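Local coordinates for protein dicer Related Helicase (Caenorhabditis elegans, PDB 6M6Q) that probably couples ATP hydrolysis to RNA binding as a RIG-I-like helicase in RNA interference, this chain being its all-helical N-terminal domain, at residues B[34-42]-B[227-237]; B[167-176]-B[183-191]. All blocks are in the same frame, centred on the assembly; numbering follows the deposited sequence. Where two conformers were deposited one is given.

Contact 1: residues B[34-42]-B[227-237]; sequences WKFLDVCVE and QLSTDLVEDLL
D38 OD2 is gripped twice by T230, the N-cap of helix 231-236: T230 OG1 donates to it at 2.8 Å, nearly in line with the carboxylate C-O bond, and T230 N reaches its syn lone pair at 2.9 Å. The same T230 OG1 accepts from V233 N in a weak capping bond of 3.3 Å, so an acid on helix 33-42 steadies the capping hydroxyl of a second helix; the segment axes, 34-42 and 231-236, run nearly antiparallel at 148°. D38 OD1 takes S229 N at 2.8 Å from above the carboxylate plane. K35 NZ forms a salt bridge with the same D38 OD1 at 3.5 Å, while also donating to Q227 O in the carbonyl plane and hydrogen-bonding to Y144 OH. Deeper in, V233 is a knob in the hole formed by W34, L37, D38 and V41, its CG2 lying 4.1 Å from V41 CG2. With CG anti to the carbonyl carbon (chi1 -67°), the W34 indole is laid against L237, and helix 262-271 touches W34 too, through L262 and L266. L237 CD2 makes a CH-pi contact over the centre of the six-membered ring of W34, 3.5 Å from its centroid and 9° off the normal.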
loop_
_atom_site.group_PDB
_atom_site.type_symbol
_atom_site.label_atom_id
_atom_site.label_comp_id
_atom_site.label_asym_id
_atom_site.label_seq_id
_atom_site.Cartn_x
_atom_site.Cartn_y
_atom_site.Cartn_z
ATOM N N TRP B 34 6.436 -8.589 -12.134
ATOM C CA TRP B 34 5.538 -9.541 -12.853
ATOM C C TRP B 34 6.371 -10.446 -13.754
ATOM O O TRP B 34 6.008 -11.655 -13.880
ATOM C CB TRP B 34 4.433 -8.816 -13.630
ATOM C CG TRP B 34 3.443 -8.112 -12.745
ATOM C CD1 TRP B 34 3.074 -6.797 -12.807
ATOM C CD2 TRP B 34 2.716 -8.677 -11.635
ATOM N NE1 TRP B 34 2.168 -6.508 -11.819
ATOM C CE2 TRP B 34 1.933 -7.642 -11.084
ATOM C CE3 TRP B 34 2.633 -9.957 -11.066
ATOM C CZ2 TRP B 34 1.087 -7.847 -9.996
ATOM C CZ3 TRP B 34 1.806 -10.155 -9.982
ATOM C CH2 TRP B 34 1.050 -9.109 -9.450
ATOM N N LYS B 35 7.469 -9.913 -14.310
ATOM C CA LYS B 35 8.419 -10.676 -15.151
ATOM C C LYS B 35 9.218 -11.613 -14.249
ATOM O O LYS B 35 9.506 -12.734 -14.691
ATOM C CB LYS B 35 9.321 -9.741 -15.961
ATOM C CG LYS B 35 10.390 -10.427 -16.826
ATOM C CD LYS B 35 9.834 -11.437 -17.817
ATOM C CE LYS B 35 10.878 -12.145 -18.657
ATOM N NZ LYS B 35 10.301 -13.370 -19.271
ATOM N N PHE B 36 9.483 -11.204 -13.007
ATOM C CA PHE B 36 10.199 -12.021 -11.993
ATOM C C PHE B 36 9.315 -13.193 -11.575
ATOM O O PHE B 36 9.821 -14.321 -11.548
ATOM C CB PHE B 36 10.596 -11.173 -10.789
ATOM C CG PHE B 36 10.985 -11.970 -9.574
ATOM C CD1 PHE B 36 12.126 -12.759 -9.575
ATOM C CD2 PHE B 36 10.221 -11.917 -8.419
ATOM C CE1 PHE B 36 12.476 -13.494 -8.455
ATOM C CE2 PHE B 36 10.575 -12.643 -7.300
ATOM C CZ PHE B 36 11.702 -13.427 -7.319
ATOM N N LEU B 37 8.031 -12.929 -11.295
ATOM C CA LEU B 37 7.005 -13.984 -11.022
ATOM C C LEU B 37 6.946 -14.905 -12.220
ATOM O O LEU B 37 7.070 -16.095 -12.004
ATOM C CB LEU B 37 5.628 -13.359 -10.739
ATOM C CG LEU B 37 4.499 -14.328 -10.333
ATOM C CD1 LEU B 37 4.759 -14.999 -8.969
ATOM C CD2 LEU B 37 3.157 -13.599 -10.309
ATOM N N ASP B 38 6.878 -14.341 -13.439
ATOM C CA ASP B 38 6.821 -15.117 -14.713
ATOM C C ASP B 38 7.988 -16.113 -14.776
ATOM O O ASP B 38 7.729 -17.269 -15.154
ATOM C CB ASP B 38 6.799 -14.219 -15.952
ATOM C CG ASP B 38 6.604 -15.024 -17.230
ATOM O OD1 ASP B 38 7.603 -15.227 -17.948
ATOM O OD2 ASP B 38 5.494 -15.544 -17.425
ATOM N N VAL B 39 9.207 -15.675 -14.428
ATOM C CA VAL B 39 10.470 -16.482 -14.484
ATOM C C VAL B 39 10.382 -17.625 -13.455
ATOM O O VAL B 39 10.679 -18.780 -13.818
ATOM C CB VAL B 39 11.716 -15.589 -14.251
ATOM C CG1 VAL B 39 12.960 -16.400 -13.905
ATOM C CG2 VAL B 39 11.999 -14.684 -15.447
ATOM N N CYS B 40 9.945 -17.327 -12.234
ATOM C CA CYS B 40 9.772 -18.330 -11.151
ATOM C C CYS B 40 8.738 -19.384 -11.584
ATOM O O CYS B 40 8.954 -20.556 -11.294
ATOM C CB CYS B 40 9.358 -17.676 -9.832
ATOM S SG CYS B 40 10.606 -16.564 -9.128
ATOM N N VAL B 41 7.676 -18.978 -12.279
ATOM C CA VAL B 41 6.572 -19.885 -12.707
ATOM C C VAL B 41 7.048 -20.722 -13.899
ATOM O O VAL B 41 6.770 -21.923 -13.912
ATOM C CB VAL B 41 5.294 -19.101 -13.040
ATOM C CG1 VAL B 41 4.293 -19.958 -13.809
ATOM C CG2 VAL B 41 4.657 -18.515 -11.786
ATOM N N GLU B 42 7.788 -20.106 -14.823
ATOM C CA GLU B 42 8.407 -20.759 -16.013
ATOM C C GLU B 42 9.314 -21.910 -15.566
ATOM O O GLU B 42 9.362 -22.910 -16.285
ATOM C CB GLU B 42 9.196 -19.724 -16.810
ATOM C CG GLU B 42 9.807 -20.247 -18.103
ATOM C CD GLU B 42 10.709 -19.232 -18.800
ATOM O OE1 GLU B 42 11.513 -18.570 -18.097
ATOM O OE2 GLU B 42 10.589 -19.077 -20.033
ATOM N N GLN B 227 8.596 -9.217 -22.162
ATOM C CA GLN B 227 7.395 -10.011 -22.518
ATOM C C GLN B 227 7.359 -11.217 -21.601
ATOM O O GLN B 227 8.445 -11.748 -21.290
ATOM C CB GLN B 227 7.449 -10.519 -23.960
ATOM C CG GLN B 227 7.899 -9.491 -24.973
ATOM C CD GLN B 227 6.849 -8.443 -25.169
ATOM O OE1 GLN B 227 5.657 -8.750 -25.258
ATOM N NE2 GLN B 227 7.281 -7.189 -25.188
ATOM N N LEU B 228 6.170 -11.613 -21.155
ATOM C CA LEU B 228 6.003 -12.758 -20.234
ATOM C C LEU B 228 5.982 -14.024 -21.077
ATOM O O LEU B 228 5.530 -13.954 -22.230
ATOM C CB LEU B 228 4.724 -12.589 -19.408
ATOM C CG LEU B 228 4.591 -11.261 -18.646
ATOM C CD1 LEU B 228 3.222 -11.159 -17.978
ATOM C CD2 LEU B 228 5.709 -11.092 -17.607
ATOM N N SER B 229 6.550 -15.101 -20.543
ATOM C CA SER B 229 6.749 -16.401 -21.221
ATOM C C SER B 229 5.597 -17.361 -20.894
ATOM O O SER B 229 5.392 -18.289 -21.700
ATOM C CB SER B 229 8.074 -17.010 -20.846
ATOM O OG SER B 229 9.143 -16.122 -21.117
ATOM N N THR B 230 4.898 -17.184 -19.753
ATOM C CA THR B 230 3.839 -18.138 -19.290
ATOM C C THR B 230 2.438 -17.593 -19.619
ATOM O O THR B 230 2.236 -16.376 -19.597
ATOM C CB THR B 230 3.965 -18.522 -17.799
ATOM O OG1 THR B 230 3.530 -17.460 -16.949
ATOM C CG2 THR B 230 5.366 -18.940 -17.414
ATOM N N ASP B 231 1.500 -18.482 -19.887
ATOM C CA ASP B 231 0.071 -18.129 -20.068
ATOM C C ASP B 231 -0.506 -17.755 -18.705
ATOM O O ASP B 231 -1.303 -16.787 -18.652
ATOM C CB ASP B 231 -0.690 -19.266 -20.758
ATOM C CG ASP B 231 -0.244 -19.489 -22.200
ATOM O OD1 ASP B 231 -1.121 -19.652 -23.070
ATOM O OD2 ASP B 231 0.979 -19.469 -22.443
ATOM N N LEU B 232 -0.055 -18.442 -17.640
ATOM C CA LEU B 232 -0.597 -18.338 -16.252
ATOM C C LEU B 232 -0.521 -16.885 -15.767
ATOM O O LEU B 232 -1.531 -16.388 -15.233
ATOM C CB LEU B 232 0.203 -19.265 -15.334
ATOM C CG LEU B 232 -0.329 -19.432 -13.908
ATOM C CD1 LEU B 232 -0.074 -20.845 -13.409
ATOM C CD2 LEU B 232 0.291 -18.419 -12.949
ATOM N N VAL B 233 0.642 -16.248 -15.900
ATOM C CA VAL B 233 0.896 -14.877 -15.383
ATOM C C VAL B 233 0.243 -13.883 -16.345
ATOM O O VAL B 233 -0.378 -12.922 -15.880
ATOM C CB VAL B 233 2.406 -14.609 -15.191
ATOM C CG1 VAL B 233 2.683 -13.168 -14.757
ATOM C CG2 VAL B 233 3.032 -15.593 -14.198
ATOM N N GLU B 234 0.297 -14.156 -17.634
ATOM C CA GLU B 234 -0.297 -13.277 -18.665
ATOM C C GLU B 234 -1.784 -13.017 -18.360
ATOM O O GLU B 234 -2.154 -11.847 -18.306
ATOM C CB GLU B 234 -0.127 -13.887 -20.048
ATOM C CG GLU B 234 -0.676 -12.998 -21.145
ATOM C CD GLU B 234 0.113 -11.720 -21.367
ATOM O OE1 GLU B 234 1.346 -11.830 -21.653
ATOM O OE2 GLU B 234 -0.501 -10.605 -21.265
ATOM N N ASP B 235 -2.594 -14.081 -18.192
ATOM C CA ASP B 235 -4.076 -13.986 -18.009
ATOM C C ASP B 235 -4.404 -13.537 -16.571
ATOM O O ASP B 235 -5.616 -13.111 -16.298
ATOM C CB ASP B 235 -4.758 -15.311 -18.370
ATOM C CG ASP B 235 -4.897 -16.283 -17.208
ATOM O OD1 ASP B 235 -4.229 -17.340 -17.248
ATOM O OD2 ASP B 235 -5.703 -15.993 -16.285
ATOM N N LEU B 236 -3.440 -13.640 -15.677
ATOM C CA LEU B 236 -3.589 -13.216 -14.273
ATOM C C LEU B 236 -3.619 -11.685 -14.216
ATOM O O LEU B 236 -4.324 -11.155 -13.346
ATOM C CB LEU B 236 -2.432 -13.818 -13.486
ATOM C CG LEU B 236 -2.311 -13.411 -12.029
ATOM C CD1 LEU B 236 -3.495 -13.904 -11.225
ATOM C CD2 LEU B 236 -1.020 -13.961 -11.452
ATOM N N LEU B 237 -2.944 -11.014 -15.158
ATOM C CA LEU B 237 -2.737 -9.540 -15.162
ATOM C C LEU B 237 -3.612 -8.848 -16.223
ATOM O O LEU B 237 -3.607 -7.603 -16.249
ATOM C CB LEU B 237 -1.252 -9.264 -15.421
ATOM C CG LEU B 237 -0.281 -9.964 -14.468
ATOM C CD1 LEU B 237 1.156 -9.816 -14.936
ATOM C CD2 LEU B 237 -0.435 -9.427 -13.060
HETATM O O HOH W 1 11.391 -16.749 -22.091
#

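Contact 2: residues B[167-176]-B[183-191]; sequences FKNKFYDEEE and GYQKLDRVA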
loop_
_atom_site.group_PDB
_atom_site.type_symbol
_atom_site.label_atom_id
_atom_site.label_comp_id
_atom_site.label_asym_id
_atom_site.label_seq_id
_atom_site.Cartn_x
_atom_site.Cartn_y
_atom_site.Cartn_z
ATOM N N PHE B 167 13.751 11.470 -12.912
ATOM C CA PHE B 167 13.149 10.200 -12.430
ATOM C C PHE B 167 13.353 10.068 -10.917
ATOM O O PHE B 167 12.360 9.871 -10.196
ATOM C CB PHE B 167 13.777 9.027 -13.172
ATOM C CG PHE B 167 13.133 7.693 -12.947
ATOM C CD1 PHE B 167 13.562 6.863 -11.925
ATOM C CD2 PHE B 167 12.187 7.209 -13.839
ATOM C CE1 PHE B 167 13.027 5.593 -11.778
ATOM C CE2 PHE B 167 11.656 5.938 -13.692
ATOM C CZ PHE B 167 12.070 5.137 -12.657
ATOM N N LYS B 168 14.597 10.202 -10.451
ATOM C CA LYS B 168 14.957 10.086 -9.007
ATOM C C LYS B 168 14.218 11.161 -8.202
ATOM O O LYS B 168 13.795 10.859 -7.089
ATOM C CB LYS B 168 16.467 10.224 -8.801
ATOM C CG LYS B 168 17.261 8.958 -9.077
ATOM C CD LYS B 168 18.771 9.160 -9.061
ATOM C CE LYS B 168 19.543 7.892 -9.381
ATOM N NZ LYS B 168 20.936 8.189 -9.788
ATOM N N ASN B 169 14.063 12.355 -8.778
ATOM C CA ASN B 169 13.542 13.564 -8.092
ATOM C C ASN B 169 12.016 13.503 -7.986
ATOM O O ASN B 169 11.499 13.854 -6.923
ATOM C CB ASN B 169 13.978 14.855 -8.793
ATOM C CG ASN B 169 15.401 15.280 -8.466
ATOM O OD1 ASN B 169 15.935 16.177 -9.111
ATOM N ND2 ASN B 169 16.030 14.640 -7.482
ATOM N N LYS B 170 11.314 13.062 -9.024
ATOM C CA LYS B 170 9.829 13.179 -9.056
ATOM C C LYS B 170 9.164 11.877 -8.581
ATOM O O LYS B 170 8.018 11.961 -8.141
ATOM C CB LYS B 170 9.337 13.577 -10.445
ATOM C CG LYS B 170 10.004 14.811 -11.037
ATOM C CD LYS B 170 9.096 16.000 -11.158
ATOM C CE LYS B 170 9.759 17.299 -10.759
ATOM N NZ LYS B 170 8.773 18.250 -10.195
ATOM N N PHE B 171 9.842 10.731 -8.669
ATOM C CA PHE B 171 9.223 9.397 -8.433
ATOM C C PHE B 171 9.619 8.829 -7.061
ATOM O O PHE B 171 9.079 7.785 -6.681
ATOM C CB PHE B 171 9.604 8.418 -9.543
ATOM C CG PHE B 171 8.875 8.610 -10.844
ATOM C CD1 PHE B 171 7.494 8.590 -10.900
ATOM C CD2 PHE B 171 9.578 8.706 -12.030
ATOM C CE1 PHE B 171 6.833 8.711 -12.112
ATOM C CE2 PHE B 171 8.914 8.825 -13.240
ATOM C CZ PHE B 171 7.544 8.827 -13.278
ATOM N N TYR B 172 10.519 9.484 -6.333
ATOM C CA TYR B 172 10.853 9.110 -4.934
ATOM C C TYR B 172 10.696 10.325 -4.019
ATOM O O TYR B 172 10.973 11.464 -4.438
ATOM C CB TYR B 172 12.249 8.504 -4.847
ATOM C CG TYR B 172 12.511 7.325 -5.761
ATOM C CD1 TYR B 172 12.699 7.508 -7.122
ATOM C CD2 TYR B 172 12.738 6.054 -5.249
ATOM C CE1 TYR B 172 13.006 6.450 -7.965
ATOM C CE2 TYR B 172 13.075 4.986 -6.075
ATOM C CZ TYR B 172 13.224 5.191 -7.443
ATOM O OH TYR B 172 13.555 4.165 -8.289
ATOM N N ASP B 173 10.187 10.079 -2.817
ATOM C CA ASP B 173 10.267 11.011 -1.667
ATOM C C ASP B 173 11.636 10.838 -1.015
ATOM O O ASP B 173 11.981 9.678 -0.665
ATOM C CB ASP B 173 9.135 10.763 -0.672
ATOM C CG ASP B 173 9.215 11.657 0.546
ATOM O OD1 ASP B 173 9.659 11.170 1.598
ATOM O OD2 ASP B 173 8.861 12.837 0.420
ATOM N N GLU B 174 12.398 11.933 -0.908
ATOM C CA GLU B 174 13.793 11.968 -0.370
ATOM C C GLU B 174 13.858 11.241 0.994
ATOM O O GLU B 174 14.779 10.391 1.161
ATOM C CB GLU B 174 14.290 13.426 -0.308
ATOM C CG GLU B 174 15.582 13.648 0.495
ATOM C CD GLU B 174 16.867 13.048 -0.070
ATOM O OE1 GLU B 174 16.877 12.623 -1.249
ATOM O OE2 GLU B 174 17.861 13.019 0.672
ATOM N N GLU B 175 12.924 11.523 1.919
ATOM C CA GLU B 175 12.965 11.002 3.317
ATOM C C GLU B 175 12.679 9.488 3.310
ATOM O O GLU B 175 13.374 8.743 4.041
ATOM C CB GLU B 175 11.980 11.784 4.201
ATOM C CG GLU B 175 11.935 11.330 5.663
ATOM C CD GLU B 175 13.241 11.395 6.463
ATOM O OE1 GLU B 175 14.185 12.106 6.033
ATOM O OE2 GLU B 175 13.310 10.732 7.530
ATOM N N GLU B 176 11.682 9.060 2.545
ATOM C CA GLU B 176 11.206 7.655 2.502
ATOM C C GLU B 176 12.313 6.752 1.940
ATOM O O GLU B 176 12.515 5.631 2.481
ATOM C CB GLU B 176 9.934 7.582 1.664
ATOM C CG GLU B 176 9.056 6.398 1.983
ATOM C CD GLU B 176 7.628 6.613 1.539
ATOM O OE1 GLU B 176 7.438 7.013 0.365
ATOM O OE2 GLU B 176 6.710 6.442 2.377
ATOM N N GLY B 183 11.880 -0.585 1.281
ATOM C CA GLY B 183 10.480 -0.339 1.668
ATOM C C GLY B 183 9.685 0.239 0.522
ATOM O O GLY B 183 10.286 0.511 -0.524
ATOM N N TYR B 184 8.376 0.433 0.728
ATOM C CA TYR B 184 7.438 1.040 -0.245
ATOM C C TYR B 184 7.936 2.446 -0.603
ATOM O O TYR B 184 8.216 3.240 0.315
ATOM C CB TYR B 184 6.003 1.047 0.309
ATOM C CG TYR B 184 5.190 -0.168 -0.065
ATOM C CD1 TYR B 184 4.552 -0.249 -1.295
ATOM C CD2 TYR B 184 5.095 -1.260 0.787
ATOM C CE1 TYR B 184 3.848 -1.382 -1.671
ATOM C CE2 TYR B 184 4.387 -2.398 0.430
ATOM C CZ TYR B 184 3.754 -2.457 -0.801
ATOM O OH TYR B 184 3.067 -3.581 -1.166
ATOM N N GLN B 185 8.005 2.755 -1.901
ATOM C CA GLN B 185 8.365 4.103 -2.406
ATOM C C GLN B 185 7.222 4.653 -3.252
ATOM O O GLN B 185 6.376 3.857 -3.706
ATOM C CB GLN B 185 9.666 4.050 -3.207
ATOM C CG GLN B 185 10.854 3.510 -2.419
ATOM C CD GLN B 185 11.239 4.401 -1.263
ATOM O OE1 GLN B 185 11.103 5.625 -1.312
ATOM N NE2 GLN B 185 11.709 3.785 -0.199
ATOM N N LYS B 186 7.209 5.968 -3.454
ATOM C CA LYS B 186 6.225 6.662 -4.316
ATOM C C LYS B 186 6.063 5.875 -5.628
ATOM O O LYS B 186 4.940 5.589 -6.002
ATOM C CB LYS B 186 6.671 8.104 -4.555
ATOM C CG LYS B 186 5.634 9.146 -4.188
ATOM C CD LYS B 186 5.897 10.503 -4.778
ATOM C CE LYS B 186 6.823 11.350 -3.938
ATOM N NZ LYS B 186 7.250 12.566 -4.670
ATOM N N LEU B 187 7.174 5.499 -6.251
ATOM C CA LEU B 187 7.224 4.731 -7.524
ATOM C C LEU B 187 6.279 3.515 -7.459
ATOM O O LEU B 187 5.498 3.310 -8.431
ATOM C CB LEU B 187 8.672 4.289 -7.779
ATOM C CG LEU B 187 8.910 3.578 -9.102
ATOM C CD1 LEU B 187 8.275 4.348 -10.257
ATOM C CD2 LEU B 187 10.401 3.365 -9.340
ATOM N N ASP B 188 6.375 2.713 -6.396
ATOM C CA ASP B 188 5.572 1.479 -6.233
ATOM C C ASP B 188 4.074 1.859 -6.222
ATOM O O ASP B 188 3.272 1.103 -6.809
ATOM C CB ASP B 188 5.979 0.696 -4.977
ATOM C CG ASP B 188 7.453 0.308 -4.884
ATOM O OD1 ASP B 188 8.171 0.909 -4.013
ATOM O OD2 ASP B 188 7.863 -0.633 -5.607
ATOM N N ARG B 189 3.713 2.997 -5.614
ATOM C CA ARG B 189 2.298 3.451 -5.489
ATOM C C ARG B 189 1.777 3.954 -6.839
ATOM O O ARG B 189 0.649 3.584 -7.205
ATOM C CB ARG B 189 2.153 4.542 -4.428
ATOM C CG ARG B 189 2.353 4.037 -3.006
ATOM C CD ARG B 189 2.293 5.137 -1.959
ATOM N NE ARG B 189 3.179 4.840 -0.845
ATOM C CZ ARG B 189 4.277 5.519 -0.541
ATOM N NH1 ARG B 189 5.023 5.132 0.479
ATOM N NH2 ARG B 189 4.635 6.575 -1.253
ATOM N N VAL B 190 2.534 4.798 -7.527
ATOM C CA VAL B 190 2.053 5.475 -8.764
ATOM C C VAL B 190 1.930 4.424 -9.878
ATOM O O VAL B 190 0.842 4.319 -10.450
ATOM C CB VAL B 190 2.951 6.659 -9.173
ATOM C CG1 VAL B 190 2.340 7.446 -10.324
ATOM C CG2 VAL B 190 3.222 7.587 -8.005
ATOM N N ALA B 191 2.989 3.641 -10.114
ATOM C CA ALA B 191 3.069 2.579 -11.146
ATOM C C ALA B 191 1.969 1.535 -10.925
ATOM O O ALA B 191 1.403 1.043 -11.910
ATOM C CB ALA B 191 4.430 1.940 -11.099
HETATM O O HOH W 2 9.404 7.401 -1.835
#
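E176 meets Q185, Y184 and R189 in turn along its side chain. Its CB lies 3.7 Å from Q185 OE1, and its CG comes 3.7 Å from Y184 O. With CG anti to the backbone N (chi1 -156°) and the chain extended beyond it, the carboxylate is carried out to the guanidinium of R189, whose chain bends at chi3 to meet it. There R189 NH1 and NH2 both close end-on upon one oxygen, E176 OE1, at 3.1 and 3.3 Å and from the same face of the carboxylate; NH1 adds a weak bond of 2.9 Å to E176 OE2. The two flat groups are turned 45° apart, and the carboxylate carbon sits at the guanidinium edge. With E176 cut back to an alanine, R189 is likely to lose its anionic mate in this contact and turn more freely, and water 2 to lose an acceptor. That water donates to E176 OE1 and Q185 OE1 and accepts from D173 N and K186 N, tying the starts of two helices together. The backbone of E176 is held too: D173 OD1 caps E176 N at 3.1 Å, and Q185 NE2 gives E176 O a straight but weak bond. L187 lies alongside Y172, its CD2 3.4 Å from Y172 OH, and also packs on F167 CZ, while K186 runs past F171 and D173 to a weak bond with L310 O. R189 also rests on F309 of helix 301-310. In all, the chain makes a local turn through three successive helices, 162-171, 174-179 and 186-193, the segments 167-171 and 186-191 inclined at 72°, with D173 and Q185 as N-caps and D188 OD1 accepting from Q185 N, one of the two bonds of a capping box.

Contacts 1 and 2 hold no helix in common; their centres lie about 25 Å apart on opposite sides of the chain's centre. Contact 1 joins parts of the chain nearly two hundred residues apart, and contact 2, a local contact, is nested within the loop it closes. Both are partly buried, contact 1 somewhat more so. In each an acid binds the partner segment: in contact 1 a buried carboxylate directly at a helix N-cap, mainly through uncharged donors; in contact 2 at R189, one turn into the helix, through an end-on salt bridge in which two nitrogens close on one oxygen. Both have a bridging water, which in contact 2 joins four groups. Contact 2 also borders the second subunit, where E175 packs on H110 of the other chain.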